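Local structure of putative sugar ABC transporter (Yersinia enterocolitica subsp. enterocolitica 8081, 5ULB) at residues 61-64 with 65-69; 244-247 with 248-251. The protein probably serves as the periplasmic binding component of an ABC transporter for methylthioribose or a closely related sugar. All coordinates share one frame; numbering follows the deposited sequence.

Contact 1: residues 61-64 with 65-69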
loop_
_atom_site.group_PDB
_atom_site.type_symbol
_atom_site.label_atom_id
_atom_site.label_comp_id
_atom_site.label_asym_id
_atom_site.label_seq_id
_atom_site.Cartn_x
_atom_site.Cartn_y
_atom_site.Cartn_z
ATOM N N ASP A 61 -10.862 -10.066 -10.125
ATOM C CA ASP A 61 -9.884 -11.103 -10.065
ATOM C C ASP A 61 -9.685 -11.849 -11.383
ATOM O O ASP A 61 -8.584 -12.393 -11.663
ATOM C CB ASP A 61 -10.231 -12.084 -8.974
ATOM C CG ASP A 61 -10.163 -11.464 -7.548
ATOM O OD1 ASP A 61 -9.074 -11.292 -7.007
ATOM O OD2 ASP A 61 -11.278 -11.064 -7.092
ATOM N N ALA A 62 -10.748 -11.957 -12.192
ATOM C CA ALA A 62 -10.629 -12.558 -13.515
ATOM C C ALA A 62 -9.733 -11.792 -14.416
ATOM O O ALA A 62 -8.859 -12.392 -15.110
ATOM C CB ALA A 62 -11.947 -12.764 -14.139
ATOM N N ARG A 63 -9.876 -10.488 -14.391
ATOM C CA ARG A 63 -9.041 -9.597 -15.231
ATOM C C ARG A 63 -7.601 -9.655 -14.701
ATOM O O ARG A 63 -6.637 -9.697 -15.502
ATOM C CB ARG A 63 -9.578 -8.196 -15.213
ATOM C CG ARG A 63 -10.969 -8.096 -15.891
ATOM C CD ARG A 63 -11.584 -6.714 -16.062
ATOM N NE ARG A 63 -10.902 -6.013 -17.142
ATOM C CZ ARG A 63 -9.962 -5.115 -16.983
ATOM N NH1 ARG A 63 -9.437 -4.587 -18.104
ATOM N NH2 ARG A 63 -9.564 -4.751 -15.756
ATOM N N PHE A 64 -7.384 -9.720 -13.374
ATOM C CA PHE A 64 -6.066 -9.876 -12.771
ATOM C C PHE A 64 -5.375 -11.116 -13.331
ATOM O O PHE A 64 -4.240 -11.065 -13.840
ATOM C CB PHE A 64 -6.196 -9.967 -11.277
ATOM C CG PHE A 64 -4.839 -10.085 -10.572
ATOM C CD1 PHE A 64 -4.117 -8.935 -10.279
ATOM C CD2 PHE A 64 -4.353 -11.270 -10.199
ATOM C CE1 PHE A 64 -2.949 -9.057 -9.596
ATOM C CE2 PHE A 64 -3.139 -11.384 -9.544
ATOM C CZ PHE A 64 -2.450 -10.293 -9.280
ATOM N N GLN A 65 -6.046 -12.278 -13.254
ATOM C CA GLN A 65 -5.543 -13.473 -13.788
ATOM C C GLN A 65 -5.215 -13.460 -15.267
ATOM O O GLN A 65 -4.132 -13.955 -15.682
ATOM C CB GLN A 65 -6.417 -14.673 -13.429
ATOM C CG GLN A 65 -6.557 -14.969 -11.928
ATOM C CD GLN A 65 -7.579 -15.969 -11.675
ATOM O OE1 GLN A 65 -7.370 -17.200 -11.783
ATOM N NE2 GLN A 65 -8.768 -15.465 -11.278
ATOM N N ASP A 66 -6.134 -12.856 -16.025
ATOM C CA ASP A 66 -5.827 -12.750 -17.479
ATOM C C ASP A 66 -4.532 -11.907 -17.731
ATOM O O ASP A 66 -3.700 -12.290 -18.554
ATOM C CB ASP A 66 -7.015 -12.084 -18.175
ATOM C CG ASP A 66 -8.241 -12.949 -18.239
ATOM O OD1 ASP A 66 -8.170 -14.202 -18.039
ATOM O OD2 ASP A 66 -9.283 -12.299 -18.588
ATOM N N PHE A 67 -4.375 -10.791 -17.004
ATOM C CA PHE A 67 -3.183 -9.988 -17.138
ATOM C C PHE A 67 -1.930 -10.759 -16.794
ATOM O O PHE A 67 -0.897 -10.655 -17.461
ATOM C CB PHE A 67 -3.229 -8.680 -16.416
ATOM C CG PHE A 67 -4.147 -7.648 -16.980
ATOM C CD1 PHE A 67 -4.132 -7.302 -18.268
ATOM C CD2 PHE A 67 -4.913 -6.883 -16.103
ATOM C CE1 PHE A 67 -4.913 -6.262 -18.749
ATOM C CE2 PHE A 67 -5.657 -5.805 -16.581
ATOM C CZ PHE A 67 -5.674 -5.522 -17.916
ATOM N N VAL A 68 -1.982 -11.525 -15.728
ATOM C CA VAL A 68 -0.787 -12.286 -15.340
ATOM C C VAL A 68 -0.442 -13.391 -16.316
ATOM O O VAL A 68 0.716 -13.571 -16.745
ATOM C CB VAL A 68 -0.843 -12.797 -13.865
ATOM C CG1 VAL A 68 0.402 -13.580 -13.535
ATOM C CG2 VAL A 68 -1.180 -11.726 -12.876
ATOM N N ASN A 69 -1.482 -14.096 -16.749
ATOM C CA ASN A 69 -1.301 -15.108 -17.693
ATOM C C ASN A 69 -0.731 -14.593 -19.067
ATOM O O ASN A 69 0.178 -15.185 -19.665
ATOM C CB ASN A 69 -2.605 -15.860 -17.945
ATOM C CG ASN A 69 -2.919 -16.854 -16.809
ATOM O OD1 ASN A 69 -1.995 -17.516 -16.279
ATOM N ND2 ASN A 69 -4.165 -17.069 -16.536
HETATM O O HOH W 1 -9.461 -15.159 -15.713
#

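Contact 2: residues 244-247 with 248-251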
loop_
_atom_site.group_PDB
_atom_site.type_symbol
_atom_site.label_atom_id
_atom_site.label_comp_id
_atom_site.label_asym_id
_atom_site.label_seq_id
_atom_site.Cartn_x
_atom_site.Cartn_y
_atom_site.Cartn_z
ATOM N N LEU A 244 -2.623 14.507 3.227
ATOM C CA LEU A 244 -1.892 15.604 3.887
ATOM C C LEU A 244 -2.651 16.910 3.780
ATOM O O LEU A 244 -2.685 17.702 4.751
ATOM C CB LEU A 244 -0.513 15.691 3.312
ATOM C CG LEU A 244 0.350 14.429 3.516
ATOM C CD1 LEU A 244 1.580 14.488 2.681
ATOM C CD2 LEU A 244 0.738 14.235 5.025
ATOM N N GLN A 245 -3.192 17.233 2.623
ATOM C CA GLN A 245 -4.055 18.435 2.490
ATOM C C GLN A 245 -5.297 18.353 3.394
ATOM O O GLN A 245 -5.654 19.333 4.019
ATOM C CB GLN A 245 -4.459 18.633 1.016
ATOM C CG GLN A 245 -3.346 19.025 0.038
ATOM C CD GLN A 245 -2.823 20.461 0.265
ATOM O OE1 GLN A 245 -2.028 20.720 1.204
ATOM N NE2 GLN A 245 -3.347 21.444 -0.512
ATOM N N LEU A 246 -5.915 17.194 3.414
ATOM C CA LEU A 246 -7.136 17.070 4.254
ATOM C C LEU A 246 -6.804 17.236 5.743
ATOM O O LEU A 246 -7.609 17.818 6.427
ATOM C CB LEU A 246 -7.869 15.800 3.984
ATOM C CG LEU A 246 -8.340 15.621 2.512
ATOM C CD1 LEU A 246 -8.963 14.247 2.340
ATOM C CD2 LEU A 246 -9.192 16.698 2.005
HETATM N N MSE A 247 -5.678 16.725 6.222
HETATM C CA MSE A 247 -5.312 16.937 7.628
HETATM C C MSE A 247 -5.116 18.416 7.948
HETATM O O MSE A 247 -5.385 18.784 9.059
HETATM C CB MSE A 247 -4.102 15.974 7.956
HETATM C CG MSE A 247 -4.339 14.414 7.859
HETATM SE SE MSE A 247 -2.797 13.131 7.863
HETATM C CE MSE A 247 -1.275 14.214 8.660
ATOM N N ARG A 248 -4.800 19.245 6.940
ATOM C CA ARG A 248 -4.568 20.747 7.098
ATOM C C ARG A 248 -5.834 21.617 6.884
ATOM O O ARG A 248 -5.745 22.784 7.183
ATOM C CB ARG A 248 -3.434 21.159 6.090
ATOM C CG ARG A 248 -2.091 20.741 6.570
ATOM C CD ARG A 248 -0.949 21.016 5.605
ATOM N NE ARG A 248 -0.960 22.426 5.181
ATOM C CZ ARG A 248 -0.394 23.450 5.800
ATOM N NH1 ARG A 248 0.211 23.245 6.986
ATOM N NH2 ARG A 248 -0.538 24.721 5.270
ATOM N N GLU A 249 -6.970 21.044 6.467
ATOM C CA GLU A 249 -8.151 21.842 6.183
ATOM C C GLU A 249 -8.781 22.268 7.506
ATOM O O GLU A 249 -8.660 21.648 8.566
ATOM C CB GLU A 249 -9.141 21.011 5.381
ATOM C CG GLU A 249 -8.811 20.863 3.948
ATOM C CD GLU A 249 -9.917 20.259 3.061
ATOM O OE1 GLU A 249 -10.947 19.735 3.585
ATOM O OE2 GLU A 249 -9.672 20.305 1.809
ATOM N N ALA A 250 -9.544 23.385 7.401
ATOM C CA ALA A 250 -10.308 23.857 8.493
ATOM C C ALA A 250 -11.255 22.775 8.995
ATOM O O ALA A 250 -12.017 22.124 8.147
ATOM C CB ALA A 250 -11.088 25.132 8.120
ATOM N N ASN A 251 -11.325 22.657 10.278
ATOM C CA ASN A 251 -12.255 21.717 10.937
ATOM C C ASN A 251 -11.929 20.253 10.701
ATOM O O ASN A 251 -12.763 19.342 10.952
ATOM C CB ASN A 251 -13.759 22.055 10.663
ATOM C CG ASN A 251 -14.072 23.471 11.015
ATOM O OD1 ASN A 251 -13.687 23.971 12.106
ATOM N ND2 ASN A 251 -14.784 24.122 10.149
HETATM O O HOH W 2 -2.632 22.553 2.756
HETATM O O HOH W 3 -6.627 21.158 10.127
#

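Contact 1: residues 61-64 with 65-69
Asp-61 O takes two hydrogen bonds from Gln-65, which sits one turn further along the helix. The backbone atom Gln-65 N is 3.0 Å from Asp-61 O. The side-chain atom Gln-65 NE2 is 3.1 Å from Asp-61 O, above the carbonyl plane and on the opposite face to the backbone donor. Asp-61 O lies almost in the plane of the Gln-65 amide, so that amide is turned to aim its N-H back at the first turn. Asp-61 OD1 is hydrogen-bonded to Tyr-88 OH and Asn-27 ND2. Asp-66 N, Phe-67 N and Val-68 N continue the i to i+4 ladder to Ala-62 O, Arg-63 O and Phe-64 O. Water 1 donates to both Ala-62 O and Asp-66 OD1, and so ties a carboxylate to the same turn.

The apolar contacts follow the same spacing. Val-68 CG2 lies over one face of the Phe-64 ring, a CH-pi contact 4.2 Å from the centroid. Phe-64 CG is anti to the backbone N (chi1 -178°), which sets the ring beside Val-68. On another flank, Arg-63 NH1 is 3.9 Å from Phe-67 CZ, with the guanidinium and ring planes nearly perpendicular. Phe-64, Phe-67 and Val-68 all touch Ile-25 of strand 21-26. This is the first part of an amphipathic helix packed on the parallel sheet of a periplasmic binding protein lobe.

Contact 2: residues 244-247 with 248-251
The C-terminal end of helix 241-248 and the start of the loop to strand 254-259 make this contact, where the N-H groups and side chains of Arg-248 and Glu-249 meet the last turn. The regular hydrogen bonding gives way here. Arg-248 N makes two weak bonds, one to Leu-244 O at 3.4 Å and one to Gln-245 O at 3.0 Å. Glu-249 N then bonds to Leu-246 O three residues back, at 3.3 Å. That bond is straight at the hydrogen (164°), but the donor stands above the carbonyl plane. Ser-252 OG also bonds to Leu-246 O.

Two waters join the side chains and carbonyls. Water 2 donates to Gln-245 OE1 and accepts from Arg-248 NE, 2.9 Å away, at the edge of the guanidinium and in its plane. The Arg-248 chain is bent at chi3 (52°), and its NH1 reaches the carbonyls of Leu-298 and Gln-301. Water 3 donates to Met-247 O and Glu-249 O, bridging the helix end and the loop.

Leu-246 and Glu-249 run side by side and point the same way. The methyl CD2 of Leu-246 lies 3.6 Å from Glu-249 OE2, so an apolar branch lies against the carboxylate. Glu-249 OE1 is held by Tyr-221.

Carbonyls at the helix end are thus met by the N-H groups of Arg-248 (weakly) and Glu-249, a serine hydroxyl and water. Through water 2, Arg-248 links this helix end to the carbonyls of Leu-298 and Gln-301, and its charge may add a modest favourable term.

Overall arrangement
Both contacts are local and partly buried, with centres about 38 Å apart on opposite sides of the chain's centre. They share no helix or strand. Contact 1 belongs to helix 61-73, contact 2 to the end of helix 241-248 and the loop after it. Phe-64 and Val-68 are buried in contact 1, with Phe-67 partly exposed; Leu-244, Leu-246 and Met-247 are buried in contact 2. Ala-62, Arg-63, Asp-66, Gln-245 and Glu-249 are exposed. Residues 61-69 keep a regular ladder. Residues 244-251 have two weak backbone bonds and one whose donor stands off the carbonyl plane. The Asp-61 side chain is about 10 Å from the bound selenosugar; neither contact contributes a pocket residue.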